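Local atomic coordinates of Card1 endonuclease domain-containing protein (Vibrio cholerae, PDB entry 1XMX), a protein that is of unknown function but carries a Card1-like endonuclease domain of the PD-(D/E)XK clan and may bind nucleic acid. Residues Leu257-Val262 and Gln273-Asn278; Thr298-Lys303 and Gln377-Ala382; Lys324-Arg329 and Glu356-Ala361; Arg338-Ser343 and Thr373-Trp378; Arg345-Asn350 and Ile363-Leu368. All coordinates share one frame; numbering follows the deposited sequence.

Following the chain, contact 1 comes first: it closes the short loop between helix 243-266 and strand 272-276. Contact 2 opens after it and closes a long one, bringing the turn after strand 288-300 to the end of helix 371-380. Contacts 3 and 5 lie within that span; contact 4 ends on the same helix. Contact 3 joins helix 321-333 to the end of helix 349-358, and it crosses both contact 4 and contact 5. Contact 4 sets strand 338-343 against helix 371-380 and encloses contact 5, which joins the two loops beyond strands 338-343 and 361-363. Contacts 1, 2 and 4 reach the same mixed sheet, and contacts 2 and 4 share Q377 and W378.

Contact 1. Residues Leu257-Val262 and Gln273-Asn278; sequences LVHSTV and QDRSLN
H259 lies between L277 and R275. Its clearest interaction is CH-pi. CB of L277 sits over one face of the imidazole, 4.0 Å from the ring centroid and almost on the ring normal. CG of H259 is anti to its backbone N (chi1 178°). Among the polar atoms, NE2 of H259 comes within 3.3 Å of NH1 of R275, at the edge of the guanidinium, with the two planes 54° apart. The R275 side chain runs extended from CG to NE, and NE has its hydrogen bond with OE1 of Q266 at the end of helix 243-266. ND1 of H259 is buried here, 3.7 Å from C of S276, and has no polar partner in the model. Two contacts are apolar. CB of H259 touches CD1 of L277 at 3.9 Å. Apart from the histidine, CG1 of V262 meets CB of R275 at 4.2 Å, and V262 also packs on T298 and F379. Helix 257-262 and strand 273-276 run nearly antiparallel, their axes 9.0 Å apart. This is a helix packed on the strand that follows it, in an alpha/beta domain of the Card1-like endonuclease family.

Contact 2. Residues Thr298-Lys303 and Gln377-Ala382; sequences TVVNNK and QWFKAA
The F379 ring meets V300 and T298 obliquely. CD1 of F379 lies 3.7 Å from CG2 of V300, and the two side chains cross at about a right angle. CE1 of the ring is 3.7 Å from OG1 of T298, with the two side chains tip to tip. The other methyl of V300, CG1, rests 3.7 Å from CB of A382. CG1 is anti to the backbone N (chi1 -174°), and the valine thus spans both residues. V300 to K303 form a type I' beta turn, the hairpin between strands 288-300 and 303-310. Its side chains grip the carbonyl of A382, just beyond the helix. ND2 of N301 donates to A382 O at 3.0 Å in a fairly straight bond, with the oxygen near the plane of the asparagine amide. NZ of K303 donates to the same oxygen at 3.1 Å, from the opposite face of the carbonyl plane. The strongest partner of NZ is N121 O; NZ also bonds a water that donates to A381 O. Two donors, one of them a lysine ammonium, thus satisfy one buried carbonyl oxygen. The lysine charge would be expected to offset the partial negative charge of the carbonyls at this C-terminal end.

Contact 3. Residues Lys324-Arg329 and Glu356-Ala361; sequences KLESLR and EDLGLA
L325, E326 and R329 of helix 321-333 pack here against L358 to L360, in the Schellman motif that ends helix 349-358 and leads into strand 361-363. The contact is partly buried and part polar. L325 and L360 form its apolar side: CG of L325 is 3.9 Å from CD2 of L360. Both leucines also touch A339 of the neighbouring strand 338-343. Toward the outside, E326 crosses L358 at about a right angle, with its CD 3.9 Å from CG of L358. A long salt bridge joins OE2 of E326 to NH1 of R329, one helical turn on. G359 has positive phi (73°), as the Schellman turn requires, and its N bonds back to E356 O. The carbonyls of the turn face R329, whose chain bends at chi2 and chi3. A water bonds G359 O, and NH2 of R329 only weakly. NH2 itself donates weakly to G359 O, at 3.3 Å. Its shorter bond, 2.7 Å, goes to L358 O and lies in the plane of that carbonyl.

Contact 4. Residues Arg338-Ser343 and Thr373-Trp378; sequences RAMLVS and THLTQW
M340 and R338 hold the W378 indole between them, where helix 371-380 packs antiparallel on strand 338-343 of the central sheet in this alpha/beta domain. The M340 side chain can be followed outward. CB lies over the six-membered ring, 3.8 Å from its centroid, as a CH-pi contact. CG is anti to the backbone N (chi1 166°). SD is 3.6 Å from CD2 of L375 and makes an oblique Met-aromatic contact with the six-membered ring. The bend at chi3 (-77°) turns CE back over the indole, 3.7 Å from CG of W378. On the opposite face lies the guanidinium of R338, its plane 36° from that of the indole. CZ is 4.0 Å from the centroid of the five-membered ring, an off-centre cation-pi contact. NH2 of R338 bonds NE2 of H305, whose ring also meets W378 edge-to-face. The modelled bond from NH2 to W378 O is very short, so its length is doubtful. At the edge of the indole, in its plane, lies N of A339, 3.6 Å from CZ2 of W378.

Contact 5. Residues Arg345-Asn350 and Ile363-Leu368; sequences RPLRHN and IGPDEL
R345 and P365 bring two loops together, with their CA atoms 5.8 Å apart. Residues 345-347 are extended and lead to R348, the N-cap residue of helix 349-358. Residues 364-368 curl into a tight turn instead, in which E367 N bonds to G364 O at 3.0 Å. The P365 ring points at the extended segment. Its CD lies 3.4 Å from R345 O, and that oxygen accepts a hydrogen bond from OG of S343. CG of P365 is 3.5 Å from P346 N, and the two proline rings cross at about a right angle. The contact joins the loops that follow the C-terminal ends of the parallel strands 338-343 and 361-363 in this alpha/beta sheet, beside helix 181-201, where L182 touches P365. L347 adds the other apolar piece. Its CD1 reaches CA of G364 at 3.6 Å. CD1 also lies 4.3 Å from CD of P365. Within the turn, OE2 of E367 accepts a weak bond from G364 N.

Contact 1. Residues Leu257-Val262 and Gln273-Asn278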
# COMPACT_ATOMS: atom_id res chain seq x y z
N LEU A 257 -7.28 8.78 -12.62
CA LEU A 257 -7.40 10.09 -11.97
C LEU A 257 -6.84 10.05 -10.52
O LEU A 257 -6.07 10.93 -10.10
CB LEU A 257 -8.88 10.53 -11.94
CG LEU A 257 -9.15 11.78 -11.09
CD1 LEU A 257 -8.58 13.06 -11.69
CD2 LEU A 257 -10.64 11.88 -10.83
N VAL A 258 -7.21 9.02 -9.76
CA VAL A 258 -6.71 8.92 -8.41
C VAL A 258 -5.19 8.73 -8.42
O VAL A 258 -4.47 9.37 -7.65
CB VAL A 258 -7.34 7.78 -7.61
CG1 VAL A 258 -6.57 7.63 -6.25
CG2 VAL A 258 -8.87 8.03 -7.44
N HIS A 259 -4.68 7.87 -9.28
CA HIS A 259 -3.25 7.72 -9.37
C HIS A 259 -2.55 9.04 -9.75
O HIS A 259 -1.53 9.41 -9.17
CB HIS A 259 -2.92 6.61 -10.35
CG HIS A 259 -1.46 6.40 -10.55
ND1 HIS A 259 -0.64 5.85 -9.58
CD2 HIS A 259 -0.68 6.64 -11.63
CE1 HIS A 259 0.59 5.74 -10.06
NE2 HIS A 259 0.59 6.22 -11.30
N SER A 260 -3.10 9.72 -10.74
CA SER A 260 -2.55 10.98 -11.20
C SER A 260 -2.58 12.07 -10.11
O SER A 260 -1.71 12.91 -10.07
CB SER A 260 -3.34 11.44 -12.42
OG SER A 260 -2.95 10.68 -13.55
N THR A 261 -3.64 12.09 -9.30
CA THR A 261 -3.77 13.00 -8.17
C THR A 261 -2.78 12.71 -7.01
O THR A 261 -2.21 13.63 -6.43
CB THR A 261 -5.23 12.94 -7.66
OG1 THR A 261 -6.06 13.28 -8.76
CG2 THR A 261 -5.49 13.88 -6.49
N VAL A 262 -2.58 11.43 -6.70
CA VAL A 262 -1.61 11.03 -5.74
C VAL A 262 -0.24 11.52 -6.17
O VAL A 262 0.55 12.01 -5.33
CB VAL A 262 -1.57 9.49 -5.52
CG1 VAL A 262 -0.34 9.11 -4.62
CG2 VAL A 262 -2.86 8.99 -4.86
N GLN A 273 6.06 7.83 -0.45
CA GLN A 273 7.39 7.45 -0.82
C GLN A 273 7.32 6.48 -2.01
O GLN A 273 8.32 6.22 -2.65
CB GLN A 273 8.04 6.85 0.43
CG GLN A 273 7.47 5.47 0.80
CD GLN A 273 7.58 5.20 2.25
OE1 GLN A 273 6.93 5.86 3.05
NE2 GLN A 273 8.43 4.27 2.62
N ASP A 274 6.12 5.98 -2.32
CA ASP A 274 5.91 5.05 -3.44
C ASP A 274 4.43 5.03 -3.90
O ASP A 274 3.54 5.25 -3.12
CB ASP A 274 6.39 3.62 -3.12
CG ASP A 274 6.63 2.80 -4.40
OD1 ASP A 274 6.75 3.41 -5.49
OD2 ASP A 274 6.71 1.57 -4.37
N ARG A 275 4.17 4.75 -5.17
CA ARG A 275 2.79 4.72 -5.66
C ARG A 275 2.74 3.89 -6.88
O ARG A 275 3.72 3.87 -7.64
CB ARG A 275 2.25 6.10 -6.03
CG ARG A 275 3.17 6.82 -6.96
CD ARG A 275 2.61 8.19 -7.48
NE ARG A 275 3.75 8.81 -8.15
CZ ARG A 275 4.05 8.62 -9.43
NH1 ARG A 275 3.22 7.94 -10.21
NH2 ARG A 275 5.15 9.16 -9.94
N SER A 276 1.59 3.26 -7.13
CA SER A 276 1.44 2.40 -8.28
C SER A 276 -0.01 2.29 -8.70
O SER A 276 -0.88 2.49 -7.88
CB SER A 276 1.98 1.02 -7.94
OG SER A 276 2.60 0.50 -9.10
N LEU A 277 -0.23 1.92 -9.96
CA LEU A 277 -1.54 1.77 -10.57
C LEU A 277 -1.78 0.32 -10.90
O LEU A 277 -0.98 -0.31 -11.56
CB LEU A 277 -1.62 2.63 -11.87
CG LEU A 277 -2.95 2.74 -12.64
CD1 LEU A 277 -4.14 3.19 -11.71
CD2 LEU A 277 -2.84 3.69 -13.86
N ASN A 278 -2.87 -0.23 -10.40
CA ASN A 278 -3.30 -1.58 -10.74
C ASN A 278 -2.25 -2.67 -10.48
O ASN A 278 -1.93 -3.46 -11.37
CB ASN A 278 -3.83 -1.65 -12.18
CG ASN A 278 -5.23 -1.06 -12.32
OD1 ASN A 278 -6.13 -1.42 -11.55
ND2 ASN A 278 -5.42 -0.15 -13.28

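Contact 2. Residues Thr298-Lys303 and Gln377-Ala382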
# COMPACT_ATOMS: atom_id res chain seq x y z
N THR A 298 -0.13 2.92 -2.40
CA THR A 298 0.98 3.79 -1.97
C THR A 298 1.64 3.27 -0.69
O THR A 298 1.08 2.43 0.03
CB THR A 298 0.54 5.24 -1.70
OG1 THR A 298 -0.43 5.24 -0.66
CG2 THR A 298 -0.09 5.85 -2.90
N VAL A 299 2.85 3.74 -0.42
CA VAL A 299 3.39 3.67 0.94
C VAL A 299 3.57 5.13 1.37
O VAL A 299 4.14 5.96 0.61
CB VAL A 299 4.75 2.87 1.02
CG1 VAL A 299 5.26 2.79 2.49
CG2 VAL A 299 4.59 1.45 0.49
N VAL A 300 3.15 5.44 2.60
CA VAL A 300 3.23 6.77 3.14
C VAL A 300 3.67 6.65 4.58
O VAL A 300 3.03 5.94 5.33
CB VAL A 300 1.84 7.45 3.16
CG1 VAL A 300 1.97 8.89 3.60
CG2 VAL A 300 1.14 7.27 1.75
N ASN A 301 4.73 7.37 4.96
CA ASN A 301 5.30 7.28 6.28
C ASN A 301 5.51 5.81 6.66
O ASN A 301 5.18 5.40 7.79
CB ASN A 301 4.49 8.03 7.34
CG ASN A 301 5.32 8.23 8.63
OD1 ASN A 301 6.52 8.35 8.57
ND2 ASN A 301 4.66 8.27 9.77
N ASN A 302 6.06 5.05 5.71
CA ASN A 302 6.37 3.65 5.90
C ASN A 302 5.15 2.75 6.21
O ASN A 302 5.35 1.62 6.65
CB ASN A 302 7.45 3.45 6.97
CG ASN A 302 8.80 3.98 6.53
OD1 ASN A 302 9.27 3.71 5.42
ND2 ASN A 302 9.43 4.78 7.41
N LYS A 303 3.91 3.26 6.00
CA LYS A 303 2.66 2.49 6.13
C LYS A 303 1.99 2.25 4.73
O LYS A 303 1.80 3.21 3.94
CB LYS A 303 1.69 3.25 6.99
CG LYS A 303 2.24 3.69 8.28
CD LYS A 303 1.27 4.57 9.05
CE LYS A 303 2.03 5.15 10.22
NZ LYS A 303 1.15 5.96 11.02
N GLN A 377 -5.62 15.04 2.98
CA GLN A 377 -5.97 14.83 4.36
C GLN A 377 -5.68 13.41 4.82
O GLN A 377 -5.10 13.23 5.90
CB GLN A 377 -7.42 15.20 4.59
CG GLN A 377 -7.65 16.70 4.32
CD GLN A 377 -9.11 17.12 4.35
OE1 GLN A 377 -10.03 16.30 4.17
NE2 GLN A 377 -9.33 18.39 4.51
N TRP A 378 -6.02 12.41 3.99
CA TRP A 378 -5.89 10.99 4.37
C TRP A 378 -4.42 10.72 4.54
O TRP A 378 -4.00 10.10 5.56
CB TRP A 378 -6.44 10.06 3.30
CG TRP A 378 -6.52 8.60 3.66
CD1 TRP A 378 -7.05 8.05 4.80
CD2 TRP A 378 -6.09 7.51 2.84
NE1 TRP A 378 -6.90 6.66 4.77
CE2 TRP A 378 -6.34 6.31 3.56
CE3 TRP A 378 -5.50 7.42 1.58
CZ2 TRP A 378 -6.05 5.07 3.03
CZ3 TRP A 378 -5.18 6.19 1.08
CH2 TRP A 378 -5.49 5.02 1.79
N PHE A 379 -3.62 11.24 3.60
CA PHE A 379 -2.16 11.01 3.64
C PHE A 379 -1.44 11.77 4.76
O PHE A 379 -0.38 11.31 5.23
CB PHE A 379 -1.51 11.39 2.33
CG PHE A 379 -1.90 10.51 1.16
CD1 PHE A 379 -2.04 9.12 1.32
CD2 PHE A 379 -2.13 11.06 -0.10
CE1 PHE A 379 -2.34 8.29 0.22
CE2 PHE A 379 -2.43 10.22 -1.22
CZ PHE A 379 -2.55 8.85 -1.05
N LYS A 380 -1.94 12.95 5.11
CA LYS A 380 -1.42 13.71 6.25
C LYS A 380 -1.62 12.91 7.54
O LYS A 380 -0.71 12.85 8.37
CB LYS A 380 -2.04 15.10 6.40
CG LYS A 380 -1.76 16.00 5.17
CD LYS A 380 -1.82 17.48 5.49
CE LYS A 380 -2.74 18.21 4.48
NZ LYS A 380 -2.63 19.69 4.48
N ALA A 381 -2.80 12.32 7.69
CA ALA A 381 -3.09 11.48 8.84
C ALA A 381 -2.13 10.33 9.01
O ALA A 381 -2.00 9.82 10.11
CB ALA A 381 -4.55 11.04 8.87
N ALA A 382 -1.38 9.94 7.97
CA ALA A 382 -0.33 8.93 8.16
C ALA A 382 0.86 9.39 9.06
O ALA A 382 1.68 8.56 9.48
CB ALA A 382 0.22 8.39 6.77
O HOH W 1 -1.89 6.58 10.42

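Contact 3. Residues Lys324-Arg329 and Glu356-Ala361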
# COMPACT_ATOMS: atom_id res chain seq x y z
N LYS A 324 -13.77 -7.38 2.23
CA LYS A 324 -12.63 -7.77 1.44
C LYS A 324 -11.52 -6.73 1.46
O LYS A 324 -10.35 -7.08 1.56
CB LYS A 324 -13.04 -8.04 0.01
CG LYS A 324 -11.90 -8.51 -0.83
CD LYS A 324 -12.31 -8.40 -2.30
CE LYS A 324 -11.56 -9.32 -3.22
NZ LYS A 324 -10.23 -8.77 -3.64
N LEU A 325 -11.87 -5.45 1.32
CA LEU A 325 -10.84 -4.38 1.37
C LEU A 325 -10.08 -4.40 2.70
O LEU A 325 -8.87 -4.42 2.70
CB LEU A 325 -11.44 -2.99 1.12
CG LEU A 325 -10.50 -1.76 1.05
CD1 LEU A 325 -9.35 -1.94 0.06
CD2 LEU A 325 -11.32 -0.47 0.73
N GLU A 326 -10.80 -4.40 3.82
CA GLU A 326 -10.20 -4.51 5.13
C GLU A 326 -9.29 -5.74 5.31
O GLU A 326 -8.26 -5.72 6.02
CB GLU A 326 -11.27 -4.59 6.20
CG GLU A 326 -10.66 -4.38 7.55
CD GLU A 326 -11.28 -5.25 8.61
OE1 GLU A 326 -11.75 -6.36 8.25
OE2 GLU A 326 -11.31 -4.83 9.80
N SER A 327 -9.70 -6.83 4.68
CA SER A 327 -8.96 -8.05 4.77
C SER A 327 -7.64 -7.98 3.96
O SER A 327 -6.62 -8.54 4.36
CB SER A 327 -9.86 -9.15 4.28
OG SER A 327 -9.06 -10.18 3.78
N LEU A 328 -7.67 -7.35 2.81
CA LEU A 328 -6.46 -7.13 2.06
C LEU A 328 -5.45 -6.23 2.82
O LEU A 328 -4.27 -6.52 2.94
CB LEU A 328 -6.81 -6.44 0.77
CG LEU A 328 -7.38 -7.39 -0.25
CD1 LEU A 328 -7.68 -6.49 -1.44
CD2 LEU A 328 -6.31 -8.37 -0.59
N ARG A 329 -5.97 -5.15 3.37
CA ARG A 329 -5.20 -4.19 4.13
C ARG A 329 -4.35 -4.93 5.22
O ARG A 329 -3.10 -4.92 5.20
CB ARG A 329 -6.25 -3.24 4.68
CG ARG A 329 -5.75 -2.11 5.56
CD ARG A 329 -6.30 -2.39 6.90
NE ARG A 329 -7.38 -1.51 7.23
CZ ARG A 329 -8.22 -1.77 8.22
NH1 ARG A 329 -8.09 -2.92 8.88
NH2 ARG A 329 -9.19 -0.92 8.52
N GLU A 356 -16.89 2.84 8.60
CA GLU A 356 -16.49 3.38 9.88
C GLU A 356 -16.15 2.29 10.93
O GLU A 356 -15.08 2.31 11.54
CB GLU A 356 -17.56 4.33 10.41
CG GLU A 356 -17.10 5.09 11.65
CD GLU A 356 -18.23 5.77 12.45
OE1 GLU A 356 -19.40 5.78 11.99
OE2 GLU A 356 -17.93 6.31 13.55
N ASP A 357 -17.04 1.32 11.08
CA ASP A 357 -16.84 0.14 11.93
C ASP A 357 -15.51 -0.58 11.63
O ASP A 357 -14.77 -0.94 12.54
CB ASP A 357 -18.00 -0.86 11.71
CG ASP A 357 -18.07 -1.93 12.79
OD1 ASP A 357 -17.73 -1.58 13.95
OD2 ASP A 357 -18.44 -3.10 12.47
N LEU A 358 -15.23 -0.80 10.35
CA LEU A 358 -13.99 -1.40 9.88
C LEU A 358 -12.74 -0.45 9.80
O LEU A 358 -11.67 -0.91 9.46
CB LEU A 358 -14.21 -1.99 8.47
CG LEU A 358 -14.74 -3.44 8.31
CD1 LEU A 358 -15.21 -4.09 9.60
CD2 LEU A 358 -15.76 -3.65 7.15
N GLY A 359 -12.90 0.85 10.03
CA GLY A 359 -11.75 1.77 9.92
C GLY A 359 -11.30 2.03 8.48
O GLY A 359 -10.11 2.26 8.23
N LEU A 360 -12.24 2.02 7.51
CA LEU A 360 -11.90 2.23 6.08
C LEU A 360 -12.30 3.66 5.78
O LEU A 360 -13.36 4.13 6.22
CB LEU A 360 -12.67 1.25 5.13
CG LEU A 360 -12.24 -0.22 5.29
CD1 LEU A 360 -13.24 -1.24 4.59
CD2 LEU A 360 -10.87 -0.39 4.73
N ALA A 361 -11.47 4.38 5.04
CA ALA A 361 -11.82 5.75 4.69
C ALA A 361 -12.73 5.69 3.43
O ALA A 361 -12.66 4.73 2.65
CB ALA A 361 -10.51 6.55 4.40
O HOH W 2 -7.92 1.84 7.07

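Contact 4. Residues Arg338-Ser343 and Thr373-Trp378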
# COMPACT_ATOMS: atom_id res chain seq x y z
N ARG A 338 -3.36 1.07 5.86
CA ARG A 338 -4.61 1.85 5.78
C ARG A 338 -5.26 1.66 4.41
O ARG A 338 -4.58 1.47 3.42
CB ARG A 338 -4.34 3.31 6.03
CG ARG A 338 -4.35 3.55 7.52
CD ARG A 338 -3.60 4.74 8.09
NE ARG A 338 -3.43 5.90 7.22
CZ ARG A 338 -4.21 6.98 7.16
NH1 ARG A 338 -5.34 7.12 7.87
NH2 ARG A 338 -3.85 7.91 6.33
N ALA A 339 -6.58 1.73 4.38
CA ALA A 339 -7.28 1.57 3.11
C ALA A 339 -8.47 2.51 2.95
O ALA A 339 -9.19 2.86 3.89
CB ALA A 339 -7.70 0.06 2.87
N MET A 340 -8.69 2.88 1.70
CA MET A 340 -9.73 3.80 1.33
C MET A 340 -10.58 3.21 0.17
O MET A 340 -10.06 2.53 -0.72
CB MET A 340 -9.02 5.04 0.81
CG MET A 340 -9.96 5.95 0.07
SD MET A 340 -9.26 7.52 -0.38
CE MET A 340 -9.31 8.41 1.23
N LEU A 341 -11.88 3.49 0.16
CA LEU A 341 -12.68 3.19 -1.05
C LEU A 341 -13.09 4.51 -1.69
O LEU A 341 -13.70 5.35 -1.04
CB LEU A 341 -13.90 2.32 -0.71
CG LEU A 341 -14.98 2.10 -1.76
CD1 LEU A 341 -14.40 1.39 -2.98
CD2 LEU A 341 -16.13 1.28 -1.12
N VAL A 342 -12.72 4.70 -2.96
CA VAL A 342 -13.22 5.86 -3.71
C VAL A 342 -14.38 5.37 -4.60
O VAL A 342 -14.20 4.44 -5.38
CB VAL A 342 -12.10 6.53 -4.55
CG1 VAL A 342 -12.69 7.67 -5.42
CG2 VAL A 342 -10.92 7.03 -3.58
N SER A 343 -15.56 5.97 -4.44
CA SER A 343 -16.76 5.50 -5.11
C SER A 343 -17.36 6.65 -5.92
O SER A 343 -17.58 7.73 -5.40
CB SER A 343 -17.79 5.01 -4.08
OG SER A 343 -18.92 4.45 -4.76
N THR A 373 -7.83 17.31 -2.13
CA THR A 373 -7.84 17.69 -0.73
C THR A 373 -8.14 16.53 0.24
O THR A 373 -7.45 16.36 1.26
CB THR A 373 -8.81 18.85 -0.52
OG1 THR A 373 -8.26 19.99 -1.17
CG2 THR A 373 -9.01 19.16 0.92
N HIS A 374 -9.15 15.73 -0.07
CA HIS A 374 -9.49 14.58 0.78
C HIS A 374 -8.39 13.55 0.77
O HIS A 374 -8.11 12.95 1.78
CB HIS A 374 -10.81 13.96 0.37
CG HIS A 374 -11.98 14.88 0.51
ND1 HIS A 374 -12.39 15.39 1.72
CD2 HIS A 374 -12.85 15.36 -0.41
CE1 HIS A 374 -13.46 16.15 1.54
NE2 HIS A 374 -13.77 16.14 0.26
N LEU A 375 -7.73 13.35 -0.36
CA LEU A 375 -6.61 12.45 -0.42
C LEU A 375 -5.42 12.98 0.39
O LEU A 375 -4.73 12.22 1.07
CB LEU A 375 -6.22 12.21 -1.88
CG LEU A 375 -7.01 11.20 -2.76
CD1 LEU A 375 -6.39 11.02 -4.10
CD2 LEU A 375 -7.09 9.83 -2.05
N THR A 376 -5.19 14.29 0.31
CA THR A 376 -4.14 14.95 1.08
C THR A 376 -4.41 14.76 2.56
O THR A 376 -3.56 14.34 3.30
CB THR A 376 -4.03 16.48 0.73
OG1 THR A 376 -3.85 16.65 -0.69
CG2 THR A 376 -2.79 17.13 1.42
N GLN A 377 -5.62 15.04 2.98
CA GLN A 377 -5.97 14.83 4.36
C GLN A 377 -5.68 13.41 4.82
O GLN A 377 -5.10 13.23 5.90
CB GLN A 377 -7.42 15.20 4.59
CG GLN A 377 -7.65 16.70 4.32
CD GLN A 377 -9.11 17.12 4.35
OE1 GLN A 377 -10.03 16.30 4.17
NE2 GLN A 377 -9.33 18.39 4.51
N TRP A 378 -6.02 12.41 3.99
CA TRP A 378 -5.89 10.99 4.37
C TRP A 378 -4.42 10.72 4.54
O TRP A 378 -4.00 10.10 5.56
CB TRP A 378 -6.44 10.06 3.30
CG TRP A 378 -6.52 8.60 3.66
CD1 TRP A 378 -7.05 8.05 4.80
CD2 TRP A 378 -6.09 7.51 2.84
NE1 TRP A 378 -6.90 6.66 4.77
CE2 TRP A 378 -6.34 6.31 3.56
CE3 TRP A 378 -5.50 7.42 1.58
CZ2 TRP A 378 -6.05 5.07 3.03
CZ3 TRP A 378 -5.18 6.19 1.08
CH2 TRP A 378 -5.49 5.02 1.79

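Contact 5. Residues Arg345-Asn350 and Ile363-Leu368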
# COMPACT_ATOMS: atom_id res chain seq x y z
N ARG A 345 -20.32 6.32 -7.35
CA ARG A 345 -21.73 6.30 -7.06
C ARG A 345 -22.00 6.50 -5.58
O ARG A 345 -21.18 6.17 -4.76
CB ARG A 345 -22.33 4.97 -7.56
CG ARG A 345 -22.19 4.69 -9.11
CD ARG A 345 -23.48 5.01 -9.90
NE ARG A 345 -23.72 6.45 -10.13
CZ ARG A 345 -24.85 7.13 -9.84
NH1 ARG A 345 -25.91 6.51 -9.34
NH2 ARG A 345 -24.92 8.44 -10.06
N PRO A 346 -23.20 7.02 -5.23
CA PRO A 346 -23.58 7.31 -3.84
C PRO A 346 -23.38 6.09 -2.96
O PRO A 346 -23.47 4.97 -3.42
CB PRO A 346 -25.08 7.63 -3.95
CG PRO A 346 -25.27 8.07 -5.38
CD PRO A 346 -24.24 7.38 -6.21
N LEU A 347 -23.07 6.30 -1.69
CA LEU A 347 -22.90 5.18 -0.78
C LEU A 347 -24.08 5.09 0.19
O LEU A 347 -24.44 6.06 0.84
CB LEU A 347 -21.58 5.32 -0.03
CG LEU A 347 -20.46 5.97 -0.84
CD1 LEU A 347 -20.15 7.42 -0.34
CD2 LEU A 347 -19.25 5.07 -0.82
N ARG A 348 -24.71 3.94 0.25
CA ARG A 348 -25.81 3.71 1.18
C ARG A 348 -25.31 3.87 2.65
O ARG A 348 -24.11 3.72 2.91
CB ARG A 348 -26.41 2.35 0.83
CG ARG A 348 -27.35 1.72 1.82
CD ARG A 348 -27.50 0.25 1.45
NE ARG A 348 -27.70 0.07 0.00
CZ ARG A 348 -26.85 -0.58 -0.80
NH1 ARG A 348 -25.72 -1.10 -0.30
NH2 ARG A 348 -27.13 -0.72 -2.10
N HIS A 349 -26.18 4.25 3.59
CA HIS A 349 -25.73 4.49 4.96
C HIS A 349 -25.15 3.27 5.69
O HIS A 349 -24.26 3.43 6.53
CB HIS A 349 -26.77 5.19 5.84
CG HIS A 349 -26.29 6.51 6.34
ND1 HIS A 349 -25.47 6.65 7.44
CD2 HIS A 349 -26.44 7.76 5.83
CE1 HIS A 349 -25.17 7.93 7.62
NE2 HIS A 349 -25.74 8.62 6.65
N ASN A 350 -25.69 2.10 5.38
CA ASN A 350 -25.16 0.82 5.74
C ASN A 350 -23.68 0.72 5.54
O ASN A 350 -22.95 0.23 6.42
CB ASN A 350 -25.75 -0.24 4.82
CG ASN A 350 -27.13 -0.61 5.20
OD1 ASN A 350 -27.40 -0.90 6.38
ND2 ASN A 350 -28.05 -0.58 4.22
N ILE A 363 -14.27 8.07 -0.01
CA ILE A 363 -14.58 9.27 -0.79
C ILE A 363 -15.73 8.96 -1.79
O ILE A 363 -15.57 8.18 -2.74
CB ILE A 363 -13.36 9.85 -1.53
CG1 ILE A 363 -12.27 10.32 -0.54
CG2 ILE A 363 -13.76 11.05 -2.38
CD1 ILE A 363 -10.96 10.81 -1.28
N GLY A 364 -16.88 9.56 -1.56
CA GLY A 364 -17.98 9.37 -2.49
C GLY A 364 -18.15 10.52 -3.47
O GLY A 364 -17.32 11.48 -3.53
N PRO A 365 -19.24 10.43 -4.27
CA PRO A 365 -19.48 11.38 -5.36
C PRO A 365 -19.48 12.83 -4.91
O PRO A 365 -19.00 13.69 -5.61
CB PRO A 365 -20.86 10.96 -5.90
CG PRO A 365 -21.44 10.03 -4.87
CD PRO A 365 -20.28 9.39 -4.18
N ASP A 366 -20.03 13.11 -3.74
CA ASP A 366 -20.16 14.48 -3.30
C ASP A 366 -18.76 15.11 -3.10
O ASP A 366 -18.52 16.30 -3.44
CB ASP A 366 -20.98 14.53 -2.01
CG ASP A 366 -22.46 14.16 -2.24
OD1 ASP A 366 -22.97 14.29 -3.40
OD2 ASP A 366 -23.12 13.74 -1.26
N GLU A 367 -17.83 14.29 -2.63
CA GLU A 367 -16.50 14.77 -2.31
C GLU A 367 -15.51 14.56 -3.41
O GLU A 367 -14.35 14.97 -3.30
CB GLU A 367 -16.06 14.06 -1.06
CG GLU A 367 -17.20 14.13 -0.09
CD GLU A 367 -17.14 13.02 0.88
OE1 GLU A 367 -16.37 13.23 1.85
OE2 GLU A 367 -17.84 11.97 0.65
N LEU A 368 -15.96 13.92 -4.49
CA LEU A 368 -15.05 13.74 -5.62
C LEU A 368 -14.56 15.04 -6.24
O LEU A 368 -13.45 15.09 -6.82
CB LEU A 368 -15.66 12.83 -6.68
CG LEU A 368 -15.57 11.34 -6.47
CD1 LEU A 368 -16.28 10.74 -7.67
CD2 LEU A 368 -14.08 10.90 -6.43